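Local structure of dienelactone hydrolase (Anabaena variabilis, 2O2G) at residues A[32-37]-A[64-69]; A[71-76]-A[95-100]; A[141-146]-A[215-220]; A[146-151]-A[175-180]; A[168-173]-A[194-199]. The protein probably acts as a hydrolase of the dienelactone hydrolase family, built on the alpha/beta-hydrolase fold. All blocks are in the same frame, centred on the assembly; numbering follows the deposited sequence. Where two conformers were deposited one is given.

In the fold
The five contacts illustrate how one central sheet organises an alpha/beta-hydrolase fold. Contact 1 pairs two of its parallel strands, and contact 3 lays the last helix on the strand 139-145; they touch where L65 CD1 meets F218 CB at 3.6 Å. Contact 2, about 20 Å from contact 1 between centres, follows it along the chain and joins the start of the next helix to helix 91-107. Contacts 4 and 5, centres about 12 Å apart, share helix 172-184 and meet where G146 O approaches H199 CE1 at 3.0 Å. Contact 5 holds the presumed catalytic H199 and D171, while R145 of contact 3 reaches both S122, the presumed nucleophile, and a sulfate ion.

Contact 1 (A[32-37]-A[64-69]); sequences NGATGI and GLATLL
I37 and A66 are paired neighbours on adjacent parallel strands, their CA atoms 4.3 Å apart and both side chains on the same face of the sheet. The I37 side chain shows how a branched residue uses such a pairing. Its CB already lies 3.7 Å from A66 CB. CG1 stands anti to the backbone N (chi1 -169°), the setting that brings it in to 3.5 Å from A66 CB, the closest approach between side chains here. CD1 carries the chain onward and is still only 3.8 Å from A66 CB, with L68 CB at looser range. The single A66 methyl is thus met by three successive carbons of I37. A34 CB joins from further back along the chain, 4.3 Å from A66 CB.

Beneath this apolar row the backbone supplies the polar link: A66 N donates to G36 O at 3.0 Å, and I37 CA comes within 3.4 Å of A66 O in a CA-H...O contact. At the open end, where the strands have not yet met, two waters donate to G64 O; one also donates to N32 O and the other accepts from T35 N. G64 closes helix 51-63 in a Schellman motif, and the chain enters the sheet directly from it. Strand 36-41 lies between strands 66-70 and 115-121, L114 packs against I37 and A66, and helix 51-63 covers L65 and T67 in this beta-alpha-beta crossover.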
# COMPACT_ATOMS: atom_id res chain seq x y z
N ASN A 32 18.68 -1.75 9.25
CA ASN A 32 19.22 -1.22 10.51
C ASN A 32 18.89 0.26 10.63
O ASN A 32 18.98 1.00 9.65
CB ASN A 32 20.74 -1.43 10.56
CG ASN A 32 21.13 -2.90 10.62
OD1 ASN A 32 20.32 -3.75 11.00
ND2 ASN A 32 22.37 -3.22 10.24
N GLY A 33 18.49 0.68 11.83
CA GLY A 33 18.14 2.07 12.07
C GLY A 33 16.82 2.55 11.48
O GLY A 33 16.55 3.75 11.48
N ALA A 34 15.98 1.64 10.99
CA ALA A 34 14.71 2.07 10.40
C ALA A 34 13.75 2.63 11.46
O ALA A 34 13.67 2.14 12.59
CB ALA A 34 14.02 0.93 9.62
N THR A 35 13.02 3.65 11.04
CA THR A 35 12.01 4.32 11.86
C THR A 35 10.58 4.18 11.26
O THR A 35 9.61 4.29 11.99
CB THR A 35 12.33 5.82 12.01
OG1 THR A 35 12.18 6.48 10.75
CG2 THR A 35 13.76 6.01 12.50
N GLY A 36 10.47 3.93 9.95
CA GLY A 36 9.17 3.78 9.31
C GLY A 36 9.04 2.42 8.65
O GLY A 36 10.07 1.79 8.32
N ILE A 37 7.80 1.95 8.52
CA ILE A 37 7.54 0.72 7.80
C ILE A 37 6.38 0.94 6.84
O ILE A 37 5.36 1.56 7.19
CB ILE A 37 7.27 -0.48 8.73
CG1 ILE A 37 7.28 -1.79 7.91
CG2 ILE A 37 5.99 -0.30 9.51
CD1 ILE A 37 7.41 -3.03 8.75
N GLY A 64 16.29 3.16 3.48
CA GLY A 64 16.29 2.89 4.93
C GLY A 64 14.92 2.67 5.58
O GLY A 64 14.81 2.76 6.80
N LEU A 65 13.90 2.42 4.76
CA LEU A 65 12.56 2.11 5.22
C LEU A 65 12.33 0.62 5.31
O LEU A 65 12.75 -0.12 4.40
CB LEU A 65 11.51 2.64 4.25
CG LEU A 65 11.29 4.16 4.29
CD1 LEU A 65 10.66 4.66 2.99
CD2 LEU A 65 10.44 4.56 5.53
N ALA A 66 11.66 0.21 6.38
CA ALA A 66 11.23 -1.17 6.54
C ALA A 66 10.08 -1.39 5.60
O ALA A 66 9.39 -0.43 5.24
CB ALA A 66 10.78 -1.44 7.97
N THR A 67 9.87 -2.65 5.22
CA THR A 67 8.72 -3.01 4.35
C THR A 67 8.06 -4.35 4.76
O THR A 67 8.74 -5.26 5.24
CB THR A 67 9.13 -3.13 2.86
OG1 THR A 67 10.08 -4.19 2.67
CG2 THR A 67 9.73 -1.81 2.37
N LEU A 68 6.75 -4.42 4.58
CA LEU A 68 5.97 -5.66 4.75
C LEU A 68 5.10 -5.85 3.50
O LEU A 68 4.19 -5.09 3.25
CB LEU A 68 5.09 -5.65 5.99
CG LEU A 68 4.20 -6.88 6.18
CD1 LEU A 68 5.06 -8.16 6.23
CD2 LEU A 68 3.33 -6.71 7.41
N LEU A 69 5.50 -6.82 2.68
CA LEU A 69 4.77 -7.22 1.50
C LEU A 69 3.95 -8.40 1.99
O LEU A 69 4.50 -9.38 2.45
CB LEU A 69 5.75 -7.64 0.42
CG LEU A 69 6.52 -6.46 -0.19
CD1 LEU A 69 7.85 -6.92 -0.72
CD2 LEU A 69 5.69 -5.81 -1.25
O HOH W 1 17.45 2.72 8.28
O HOH W 2 13.06 4.33 8.03

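Contact 2 (A[71-76]-A[95-100]); sequences DLLTQE and ASRLVG
R97 reaches out from helix 95-100 to grip the backbone of L72, in a loop that follows a strand of the sheet. The tight part is centred on one carbonyl. R97 NH1 donates to L72 O at 2.9 Å with an N-H...O angle of 149°, and the bond lies in the carbonyl plane and close to the guanidinium plane as well. R97 CG, beside the backbone N (chi1 -64°), sits only 3.3 Å from L72 O, and CB and CD line up beside the same oxygen. The L72 and R97 side chains run antiparallel alongside one another, with L72 CD2 3.9 Å from R97 CB.

Packing is looser beyond this grip. L72 CD2 and L98 CD1 stand 4.2 Å apart, and L73 CD2 keeps 4.1 Å from R97 NH1, the two side chains roughly perpendicular. Further along, Q75 and E76 are exposed and stay clear of helix 95-100. T74 is the N-cap of helix 75-84, its side chain capping a backbone N just past the segment. E77 OE1 accepts from T74 N, consistent with a capping box, and also forms a salt bridge with R97 NH1, which ties the helix start to the same arginine. The connection from strand 66-70 to strand 115-121 runs through helices 75-84 and 91-107 and passes over strand 36-41, a beta-alpha-beta crossover of the alpha/beta-hydrolase fold.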
# COMPACT_ATOMS: atom_id res chain seq x y z
N ASP A 71 0.21 -11.01 1.57
CA ASP A 71 -0.89 -11.51 0.80
C ASP A 71 -2.11 -11.09 1.62
O ASP A 71 -2.24 -11.45 2.80
CB ASP A 71 -0.85 -13.04 0.67
CG ASP A 71 0.22 -13.52 -0.30
OD1 ASP A 71 0.60 -12.77 -1.22
OD2 ASP A 71 0.63 -14.68 -0.15
N LEU A 72 -3.02 -10.34 1.03
CA LEU A 72 -4.23 -9.96 1.74
C LEU A 72 -5.20 -11.11 1.86
O LEU A 72 -6.09 -11.09 2.73
CB LEU A 72 -4.88 -8.74 1.08
CG LEU A 72 -4.02 -7.48 1.32
CD1 LEU A 72 -4.63 -6.30 0.59
CD2 LEU A 72 -3.87 -7.14 2.79
N LEU A 73 -5.07 -12.11 1.00
CA LEU A 73 -5.91 -13.29 1.11
C LEU A 73 -5.08 -14.47 1.60
O LEU A 73 -3.84 -14.49 1.39
CB LEU A 73 -6.56 -13.64 -0.22
CG LEU A 73 -7.36 -12.55 -0.91
CD1 LEU A 73 -7.90 -13.08 -2.23
CD2 LEU A 73 -8.48 -12.07 -0.04
N THR A 74 -5.74 -15.44 2.23
CA THR A 74 -5.04 -16.64 2.64
C THR A 74 -4.75 -17.45 1.41
O THR A 74 -5.33 -17.24 0.34
CB THR A 74 -5.86 -17.57 3.60
OG1 THR A 74 -7.00 -18.07 2.91
CG2 THR A 74 -6.27 -16.84 4.85
N GLN A 75 -3.82 -18.37 1.56
CA GLN A 75 -3.45 -19.29 0.50
C GLN A 75 -4.71 -20.04 -0.04
O GLN A 75 -4.93 -20.18 -1.25
CB GLN A 75 -2.47 -20.27 1.13
CG GLN A 75 -1.99 -21.39 0.27
CD GLN A 75 -1.02 -22.28 1.04
OE1 GLN A 75 -0.05 -21.80 1.66
NE2 GLN A 75 -1.30 -23.57 1.03
N GLU A 76 -5.55 -20.48 0.89
CA GLU A 76 -6.79 -21.21 0.57
C GLU A 76 -7.75 -20.31 -0.23
O GLU A 76 -8.25 -20.68 -1.30
CB GLU A 76 -7.43 -21.73 1.88
CG GLU A 76 -6.55 -22.78 2.66
CD GLU A 76 -5.26 -22.22 3.33
OE1 GLU A 76 -5.22 -21.04 3.81
OE2 GLU A 76 -4.27 -22.99 3.39
N ALA A 95 -9.61 -4.18 3.08
CA ALA A 95 -9.24 -3.15 4.05
C ALA A 95 -9.17 -3.71 5.46
O ALA A 95 -8.30 -3.30 6.28
CB ALA A 95 -10.19 -1.98 4.02
N SER A 96 -10.05 -4.65 5.76
CA SER A 96 -10.02 -5.23 7.09
C SER A 96 -8.74 -6.03 7.24
O SER A 96 -8.17 -6.08 8.31
CB SER A 96 -11.22 -6.15 7.37
OG SER A 96 -11.07 -7.39 6.68
N ARG A 97 -8.30 -6.68 6.18
CA ARG A 97 -7.07 -7.47 6.24
C ARG A 97 -5.88 -6.57 6.45
O ARG A 97 -5.00 -6.89 7.23
CB ARG A 97 -6.91 -8.32 4.96
CG ARG A 97 -8.01 -9.36 4.81
CD ARG A 97 -7.79 -10.44 5.86
NE ARG A 97 -8.86 -11.39 5.91
CZ ARG A 97 -9.04 -12.37 5.05
NH1 ARG A 97 -8.21 -12.54 4.04
NH2 ARG A 97 -10.06 -13.17 5.21
N LEU A 98 -5.88 -5.43 5.80
CA LEU A 98 -4.81 -4.43 5.96
C LEU A 98 -4.82 -3.85 7.40
O LEU A 98 -3.76 -3.69 8.01
CB LEU A 98 -4.98 -3.35 4.92
CG LEU A 98 -3.79 -2.49 4.53
CD1 LEU A 98 -2.58 -3.35 4.18
CD2 LEU A 98 -4.23 -1.65 3.35
N VAL A 99 -6.01 -3.58 7.93
CA VAL A 99 -6.15 -3.09 9.31
C VAL A 99 -5.55 -4.16 10.25
O VAL A 99 -4.85 -3.80 11.18
CB VAL A 99 -7.64 -2.81 9.69
CG1 VAL A 99 -7.85 -2.61 11.19
CG2 VAL A 99 -8.18 -1.62 8.91
N GLY A 100 -5.88 -5.43 10.00
CA GLY A 100 -5.35 -6.59 10.77
C GLY A 100 -3.83 -6.66 10.74
O GLY A 100 -3.18 -6.81 11.79

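Contact 3 (A[141-146]-A[215-220]); sequences AVVSRG and SEWFMH. With SO4 (sulfate ion), chain B.
A141 and V143 on strand 141-145 face W217 and F218 on helix 215-220, the two axes running nearly antiparallel (170°) with a closest approach of 8.7 Å. Both small residues turn towards the helix, and two aromatic rings come down to meet them. V143 touches both rings. Its CG2, anti to the carbonyl carbon, points at the tip of the F218 ring, 3.4 Å from CZ, with CE1 and CE2 flanking it at equal distance; the approach is oblique to the ring. The same methyl lies 3.8 Å from W217 CD1, where the valine and tryptophan side chains lie side by side, pointing opposite ways. A141, two residues earlier on the same face, sets its CB near the plane of the F218 ring at its edge, 4.0 Å from CD1, while also touching W217 CD1. The indole is oriented from outside as well: W217 NE1 donates to P162 O, which gives the indole N-H its partner, while the side-chain contacts are apolar.

Beyond the helix, at the far end of the strand, the chemistry changes. R145 folds at chi2 and chi3 and presents two nitrogens to a sulfate ion, NH1 to O3 at 3.0 Å and NH2 to O4 at the same length. G43 N and the side chains of S46, S50 and R52 also bond the sulfate. Apolar packing thus lies at one end of the strand, while at the other R145 bonds both the sulfate and S122 OG of the presumed nucleophile elbow; the sulfate, probably from the crystallisation liquor, may mark where a charged ligand group could sit.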
# COMPACT_ATOMS: atom_id res chain seq x y z
N ALA A 141 1.07 7.79 6.74
CA ALA A 141 1.20 8.15 5.32
C ALA A 141 0.61 7.09 4.43
O ALA A 141 0.57 5.90 4.76
CB ALA A 141 2.70 8.39 4.93
N VAL A 142 0.11 7.52 3.28
CA VAL A 142 -0.45 6.61 2.29
C VAL A 142 -0.03 7.07 0.89
O VAL A 142 -0.03 8.25 0.61
CB VAL A 142 -2.01 6.55 2.34
CG1 VAL A 142 -2.58 5.68 1.17
CG2 VAL A 142 -2.51 6.03 3.68
N VAL A 143 0.35 6.12 0.05
CA VAL A 143 0.65 6.38 -1.36
C VAL A 143 -0.27 5.40 -2.13
O VAL A 143 -0.31 4.21 -1.82
CB VAL A 143 2.11 6.11 -1.72
CG1 VAL A 143 2.33 6.26 -3.23
CG2 VAL A 143 3.02 7.02 -0.97
N SER A 144 -1.00 5.92 -3.10
CA SER A 144 -1.88 5.12 -3.93
C SER A 144 -1.33 5.14 -5.35
O SER A 144 -1.18 6.22 -5.92
CB SER A 144 -3.31 5.66 -3.90
OG SER A 144 -4.02 5.04 -4.95
N ARG A 145 -0.95 3.96 -5.87
CA ARG A 145 -0.39 3.84 -7.23
C ARG A 145 -1.46 3.39 -8.21
O ARG A 145 -1.87 2.23 -8.21
CB ARG A 145 0.79 2.87 -7.26
CG ARG A 145 1.52 2.79 -8.61
CD ARG A 145 2.02 1.39 -8.85
NE ARG A 145 0.89 0.52 -9.22
CZ ARG A 145 0.94 -0.80 -9.28
NH1 ARG A 145 2.02 -1.46 -8.88
NH2 ARG A 145 -0.13 -1.46 -9.65
N GLY A 146 -1.92 4.33 -9.04
CA GLY A 146 -2.93 4.01 -10.05
C GLY A 146 -4.19 3.40 -9.48
O GLY A 146 -4.72 2.45 -10.03
N SER A 215 9.28 6.84 -2.08
CA SER A 215 10.36 6.98 -1.13
C SER A 215 10.41 8.39 -0.51
O SER A 215 10.47 8.53 0.72
CB SER A 215 11.70 6.66 -1.76
OG SER A 215 12.71 6.74 -0.80
N GLU A 216 10.40 9.43 -1.34
CA GLU A 216 10.41 10.83 -0.84
C GLU A 216 9.27 11.08 0.14
O GLU A 216 9.45 11.71 1.20
CB GLU A 216 10.28 11.83 -2.01
CG GLU A 216 11.60 11.93 -2.73
CD GLU A 216 11.52 12.66 -4.05
OE1 GLU A 216 10.42 12.71 -4.64
OE2 GLU A 216 12.59 13.15 -4.47
N TRP A 217 8.10 10.58 -0.20
CA TRP A 217 6.92 10.77 0.63
C TRP A 217 7.03 10.07 1.97
O TRP A 217 6.80 10.70 3.03
CB TRP A 217 5.67 10.29 -0.10
CG TRP A 217 4.35 10.73 0.48
CD1 TRP A 217 3.52 9.99 1.27
CD2 TRP A 217 3.69 11.98 0.26
NE1 TRP A 217 2.42 10.71 1.58
CE2 TRP A 217 2.47 11.93 0.97
CE3 TRP A 217 4.00 13.14 -0.46
CZ2 TRP A 217 1.56 13.00 0.97
CZ3 TRP A 217 3.12 14.19 -0.47
CH2 TRP A 217 1.88 14.11 0.25
N PHE A 218 7.37 8.79 1.94
CA PHE A 218 7.46 7.98 3.17
C PHE A 218 8.60 8.46 4.05
O PHE A 218 8.48 8.50 5.29
CB PHE A 218 7.62 6.49 2.82
CG PHE A 218 6.38 5.87 2.23
CD1 PHE A 218 5.15 6.01 2.85
CD2 PHE A 218 6.44 5.10 1.09
CE1 PHE A 218 4.04 5.40 2.35
CE2 PHE A 218 5.31 4.48 0.59
CZ PHE A 218 4.13 4.65 1.19
N MSE A 219 9.72 8.83 3.45
CA MSE A 219 10.83 9.31 4.25
C MSE A 219 10.44 10.56 5.02
O MSE A 219 10.80 10.73 6.20
CB MSE A 219 12.07 9.52 3.38
CG MSE A 219 12.64 8.20 2.91
SE MSE A 219 13.50 7.29 4.38
CE MSE A 219 14.83 8.59 4.52
N HIS A 220 9.69 11.43 4.39
CA HIS A 220 9.26 12.66 5.08
C HIS A 220 8.25 12.41 6.18
O HIS A 220 8.40 12.95 7.28
CB HIS A 220 8.66 13.66 4.11
CG HIS A 220 8.20 14.92 4.78
ND1 HIS A 220 9.08 15.83 5.32
CD2 HIS A 220 6.96 15.41 5.00
CE1 HIS A 220 8.40 16.83 5.85
NE2 HIS A 220 7.11 16.60 5.66
S SO4 B . 0.25 -5.11 -8.41
O1 SO4 B . 0.08 -5.29 -6.98
O2 SO4 B . 0.37 -6.42 -8.97
O3 SO4 B . 1.52 -4.44 -8.61
O4 SO4 B . -0.84 -4.34 -9.01

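Contact 4 (A[146-151]-A[175-180]); sequences GGRPDL and IAMNED
N178 of helix 175-180 and the loop residues G147 and P149 meet through the asparagine amide. N178 ND2 donates to G147 O at 3.0 Å (N-H...O 153°); the oxygen lies close to the amide plane, but the nitrogen stands above the plane of the carbonyl it serves. The same ND2 also donates to V174 O one turn back in its own helix, so two carbonyls fix the rotation of the amide. At its other end N178 OD1 shares a water with G147 N, a second link between the segments, and P149 CG packs 3.6 Å from N178 OD1, the two side chains crossing at about a right angle.

The outer half depends on two bent chains. R148 starts out away from the helix, and its chain is bent at chi2 (-65°) and chi3. The guanidinium lies beside D150 of its own loop. There R148 NE donates at 3.1 Å to D150 OD1, which accepts on its syn lone pair, within a salt bridge whose second limb, through OD2, is less surely placed. L151 CD1 lies over the centre of the guanidinium, 3.9 Å above its plane. D150 keeps CG between the backbone N and the carbonyl carbon (chi1 56°), a crowded position, and its OD1 comes 3.2 Å from M177 CB. Selenomethionine M177 bends at chi2 and chi3 across this salt bridge, its CG 3.5 Å from R148 NH2; the relative placement of M177 CE and D150 OD2 is doubtful.

The loop leaves the C-terminal end of strand 139-145 and, through a short 3-10 turn, lies against helix 172-184, which follows the next parallel strand of this alpha/beta-hydrolase sheet.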
# COMPACT_ATOMS: atom_id res chain seq x y z
N GLY A 146 -1.92 4.33 -9.04
CA GLY A 146 -2.93 4.01 -10.05
C GLY A 146 -4.19 3.40 -9.48
O GLY A 146 -4.72 2.45 -10.03
N GLY A 147 -4.70 3.97 -8.39
CA GLY A 147 -5.89 3.45 -7.77
C GLY A 147 -7.20 4.11 -8.19
O GLY A 147 -7.23 4.99 -9.04
N ARG A 148 -8.28 3.63 -7.59
CA ARG A 148 -9.63 4.23 -7.75
C ARG A 148 -10.12 4.60 -6.34
O ARG A 148 -11.05 3.99 -5.83
CB ARG A 148 -10.62 3.29 -8.47
CG ARG A 148 -10.32 3.05 -9.94
CD ARG A 148 -10.45 4.33 -10.80
NE ARG A 148 -11.75 4.96 -10.62
CZ ARG A 148 -12.87 4.54 -11.17
NH1 ARG A 148 -12.87 3.50 -11.98
NH2 ARG A 148 -14.01 5.18 -10.93
N PRO A 149 -9.46 5.59 -5.71
CA PRO A 149 -9.82 6.11 -4.38
C PRO A 149 -11.22 6.70 -4.37
O PRO A 149 -11.92 6.66 -3.38
CB PRO A 149 -8.79 7.23 -4.17
CG PRO A 149 -8.41 7.64 -5.55
CD PRO A 149 -8.33 6.35 -6.27
N ASP A 150 -11.62 7.27 -5.49
CA ASP A 150 -12.94 7.86 -5.62
C ASP A 150 -14.03 6.85 -5.30
O ASP A 150 -15.15 7.23 -4.97
CB ASP A 150 -13.16 8.36 -7.04
CG ASP A 150 -12.96 7.25 -8.03
OD1 ASP A 150 -11.81 6.71 -8.11
OD2 ASP A 150 -13.96 6.90 -8.70
N LEU A 151 -13.70 5.56 -5.39
CA LEU A 151 -14.68 4.51 -5.09
C LEU A 151 -14.71 4.10 -3.62
O LEU A 151 -15.28 3.06 -3.29
CB LEU A 151 -14.45 3.31 -6.01
CG LEU A 151 -14.58 3.58 -7.53
CD1 LEU A 151 -14.31 2.27 -8.26
CD2 LEU A 151 -15.93 4.17 -7.89
N ILE A 175 -7.21 9.18 -13.94
CA ILE A 175 -6.70 10.52 -13.56
C ILE A 175 -7.85 11.38 -13.01
O ILE A 175 -7.77 11.89 -11.91
CB ILE A 175 -6.01 11.26 -14.72
CG1 ILE A 175 -4.77 10.49 -15.23
CG2 ILE A 175 -5.57 12.68 -14.29
CD1 ILE A 175 -4.24 11.02 -16.58
N ALA A 176 -8.92 11.52 -13.78
CA ALA A 176 -10.04 12.35 -13.34
C ALA A 176 -10.63 11.86 -12.02
O ALA A 176 -11.05 12.66 -11.19
CB ALA A 176 -11.11 12.41 -14.40
N MSE A 177 -10.58 10.55 -11.79
CA MSE A 177 -11.14 9.97 -10.59
C MSE A 177 -10.24 10.23 -9.42
O MSE A 177 -10.74 10.41 -8.32
CB MSE A 177 -11.47 8.50 -10.80
CG MSE A 177 -12.65 8.30 -11.75
SE MSE A 177 -14.35 9.33 -11.22
CE MSE A 177 -15.73 8.17 -10.14
N ASN A 178 -8.92 10.28 -9.64
CA ASN A 178 -7.98 10.65 -8.58
C ASN A 178 -8.12 12.16 -8.27
O ASN A 178 -8.04 12.57 -7.12
CB ASN A 178 -6.54 10.27 -8.93
CG ASN A 178 -6.22 8.82 -8.58
OD1 ASN A 178 -5.54 8.56 -7.59
ND2 ASN A 178 -6.77 7.89 -9.33
N GLU A 179 -8.32 12.97 -9.30
CA GLU A 179 -8.57 14.40 -9.13
C GLU A 179 -9.81 14.61 -8.27
O GLU A 179 -9.81 15.43 -7.37
CB GLU A 179 -8.74 15.09 -10.49
CG GLU A 179 -7.45 15.14 -11.36
CD GLU A 179 -7.72 15.75 -12.73
OE1 GLU A 179 -8.90 15.76 -13.13
OE2 GLU A 179 -6.77 16.22 -13.41
N ASP A 180 -10.87 13.85 -8.54
CA ASP A 180 -12.09 13.90 -7.74
C ASP A 180 -11.81 13.51 -6.29
O ASP A 180 -12.22 14.20 -5.36
CB ASP A 180 -13.18 12.97 -8.30
CG ASP A 180 -13.82 13.48 -9.61
OD1 ASP A 180 -13.42 14.54 -10.17
OD2 ASP A 180 -14.75 12.78 -10.08
O HOH W 3 -3.91 6.52 -7.15

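Contact 5 (A[168-173]-A[194-199]); sequences GGYDLP and IPRASH
This is a loop-to-loop contact at the C-terminal ends of the last two parallel strands, where D171 and Y170, after strand 163-168, meet H199 and R196, after strand 189-194. Two beta turns bring the loops together, a type I turn from G168 to D171 and a type II turn from I194 to A197. Backbone bonds tie them: G169 N donates to I194 O at 2.8 Å and Y170 N to A197 O at 2.9 Å. G168 has no side chain to hold the loops apart, and its CA comes within 3.3 Å of A197 O.

On the outer side Y170 lies flat against the backbone of the second turn. R196 CA sits over the centre of its ring, 3.5 Å from the centroid, in a CH-pi contact, and R196 CB reaches 3.3 Å from Y170 OH. The guanidinium itself leads away from the ring.

On the inner side D171 holds the histidine. Its CG is anti to the backbone N (chi1 -164°), and OD2 accepts from H199 ND1 at 2.7 Å, the N-H...O angle being 158°. The histidine comes to the syn side of OD2, somewhat out of the carboxylate plane, and the two flat groups stand 85° apart. A water that accepts from G168 N also donates to D171 OD2, which gives that oxygen a second partner.

H199 in turn touches S122, on the likely nucleophile elbow. The geometry is consistent with the Ser-His-Asp catalytic triad of alpha/beta hydrolases, its acid and histidine placed on the loops after successive strands.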
# COMPACT_ATOMS: atom_id res chain seq x y z
N GLY A 168 -0.68 7.33 -13.90
CA GLY A 168 -0.01 7.42 -15.21
C GLY A 168 -0.77 8.34 -16.13
O GLY A 168 -2.01 8.33 -16.16
N GLY A 169 -0.04 9.18 -16.87
CA GLY A 169 -0.61 10.13 -17.80
C GLY A 169 -1.48 9.54 -18.90
O GLY A 169 -2.38 10.22 -19.41
N TYR A 170 -1.19 8.32 -19.33
CA TYR A 170 -2.00 7.64 -20.35
C TYR A 170 -3.24 6.97 -19.75
O TYR A 170 -4.12 6.55 -20.48
CB TYR A 170 -1.22 6.53 -21.07
CG TYR A 170 -0.06 6.91 -21.97
CD1 TYR A 170 -0.08 8.05 -22.75
CD2 TYR A 170 1.01 6.05 -22.13
CE1 TYR A 170 0.98 8.37 -23.60
CE2 TYR A 170 2.08 6.37 -22.97
CZ TYR A 170 2.05 7.52 -23.72
OH TYR A 170 3.10 7.84 -24.58
N ASP A 171 -3.29 6.84 -18.42
CA ASP A 171 -4.39 6.16 -17.71
C ASP A 171 -5.50 7.20 -17.48
O ASP A 171 -5.94 7.40 -16.36
CB ASP A 171 -3.81 5.60 -16.39
CG ASP A 171 -4.70 4.54 -15.72
OD1 ASP A 171 -5.73 4.11 -16.30
OD2 ASP A 171 -4.30 4.11 -14.59
N LEU A 172 -5.96 7.85 -18.56
CA LEU A 172 -6.90 9.01 -18.48
C LEU A 172 -8.18 8.82 -17.63
O LEU A 172 -8.62 9.77 -16.94
CB LEU A 172 -7.28 9.54 -19.90
N PRO A 173 -8.78 7.61 -17.65
CA PRO A 173 -9.97 7.52 -16.81
C PRO A 173 -9.67 7.72 -15.31
O PRO A 173 -10.33 8.53 -14.62
CB PRO A 173 -10.46 6.08 -17.06
CG PRO A 173 -9.25 5.32 -17.60
CD PRO A 173 -8.49 6.35 -18.37
N ILE A 194 2.65 10.72 -13.77
CA ILE A 194 3.90 10.32 -14.44
C ILE A 194 3.57 10.35 -15.92
O ILE A 194 2.69 9.62 -16.40
CB ILE A 194 4.43 8.98 -13.94
CG1 ILE A 194 4.80 9.10 -12.45
CG2 ILE A 194 5.62 8.54 -14.77
CD1 ILE A 194 5.10 7.80 -11.79
N PRO A 195 4.24 11.26 -16.65
CA PRO A 195 3.85 11.40 -18.05
C PRO A 195 4.07 10.15 -18.89
O PRO A 195 5.04 9.43 -18.69
CB PRO A 195 4.75 12.52 -18.56
CG PRO A 195 5.88 12.61 -17.59
CD PRO A 195 5.32 12.20 -16.29
N ARG A 196 3.12 9.90 -19.79
CA ARG A 196 3.22 8.80 -20.74
C ARG A 196 3.47 7.44 -20.10
O ARG A 196 4.26 6.66 -20.59
CB ARG A 196 4.31 9.09 -21.77
CG ARG A 196 4.12 10.39 -22.53
CD ARG A 196 5.22 10.61 -23.56
NE ARG A 196 6.56 10.50 -22.97
CZ ARG A 196 7.14 11.40 -22.16
NH1 ARG A 196 6.51 12.51 -21.76
NH2 ARG A 196 8.37 11.18 -21.71
N ALA A 197 2.81 7.20 -18.96
CA ALA A 197 2.83 5.92 -18.28
C ALA A 197 1.39 5.40 -18.33
O ALA A 197 0.45 6.19 -18.19
CB ALA A 197 3.29 6.09 -16.84
N SER A 198 1.23 4.09 -18.52
CA SER A 198 -0.13 3.47 -18.55
C SER A 198 -0.51 2.87 -17.18
O SER A 198 0.19 3.08 -16.20
CB SER A 198 -0.22 2.47 -19.70
OG SER A 198 0.89 1.61 -19.70
N HIS A 199 -1.62 2.15 -17.08
CA HIS A 199 -2.09 1.70 -15.77
C HIS A 199 -1.07 1.09 -14.80
O HIS A 199 -1.06 1.45 -13.61
CB HIS A 199 -3.36 0.81 -15.89
CG HIS A 199 -4.01 0.55 -14.57
ND1 HIS A 199 -4.64 1.54 -13.85
CD2 HIS A 199 -4.04 -0.56 -13.79
CE1 HIS A 199 -5.07 1.04 -12.70
NE2 HIS A 199 -4.71 -0.23 -12.64
O HOH W 4 -1.91 4.79 -13.35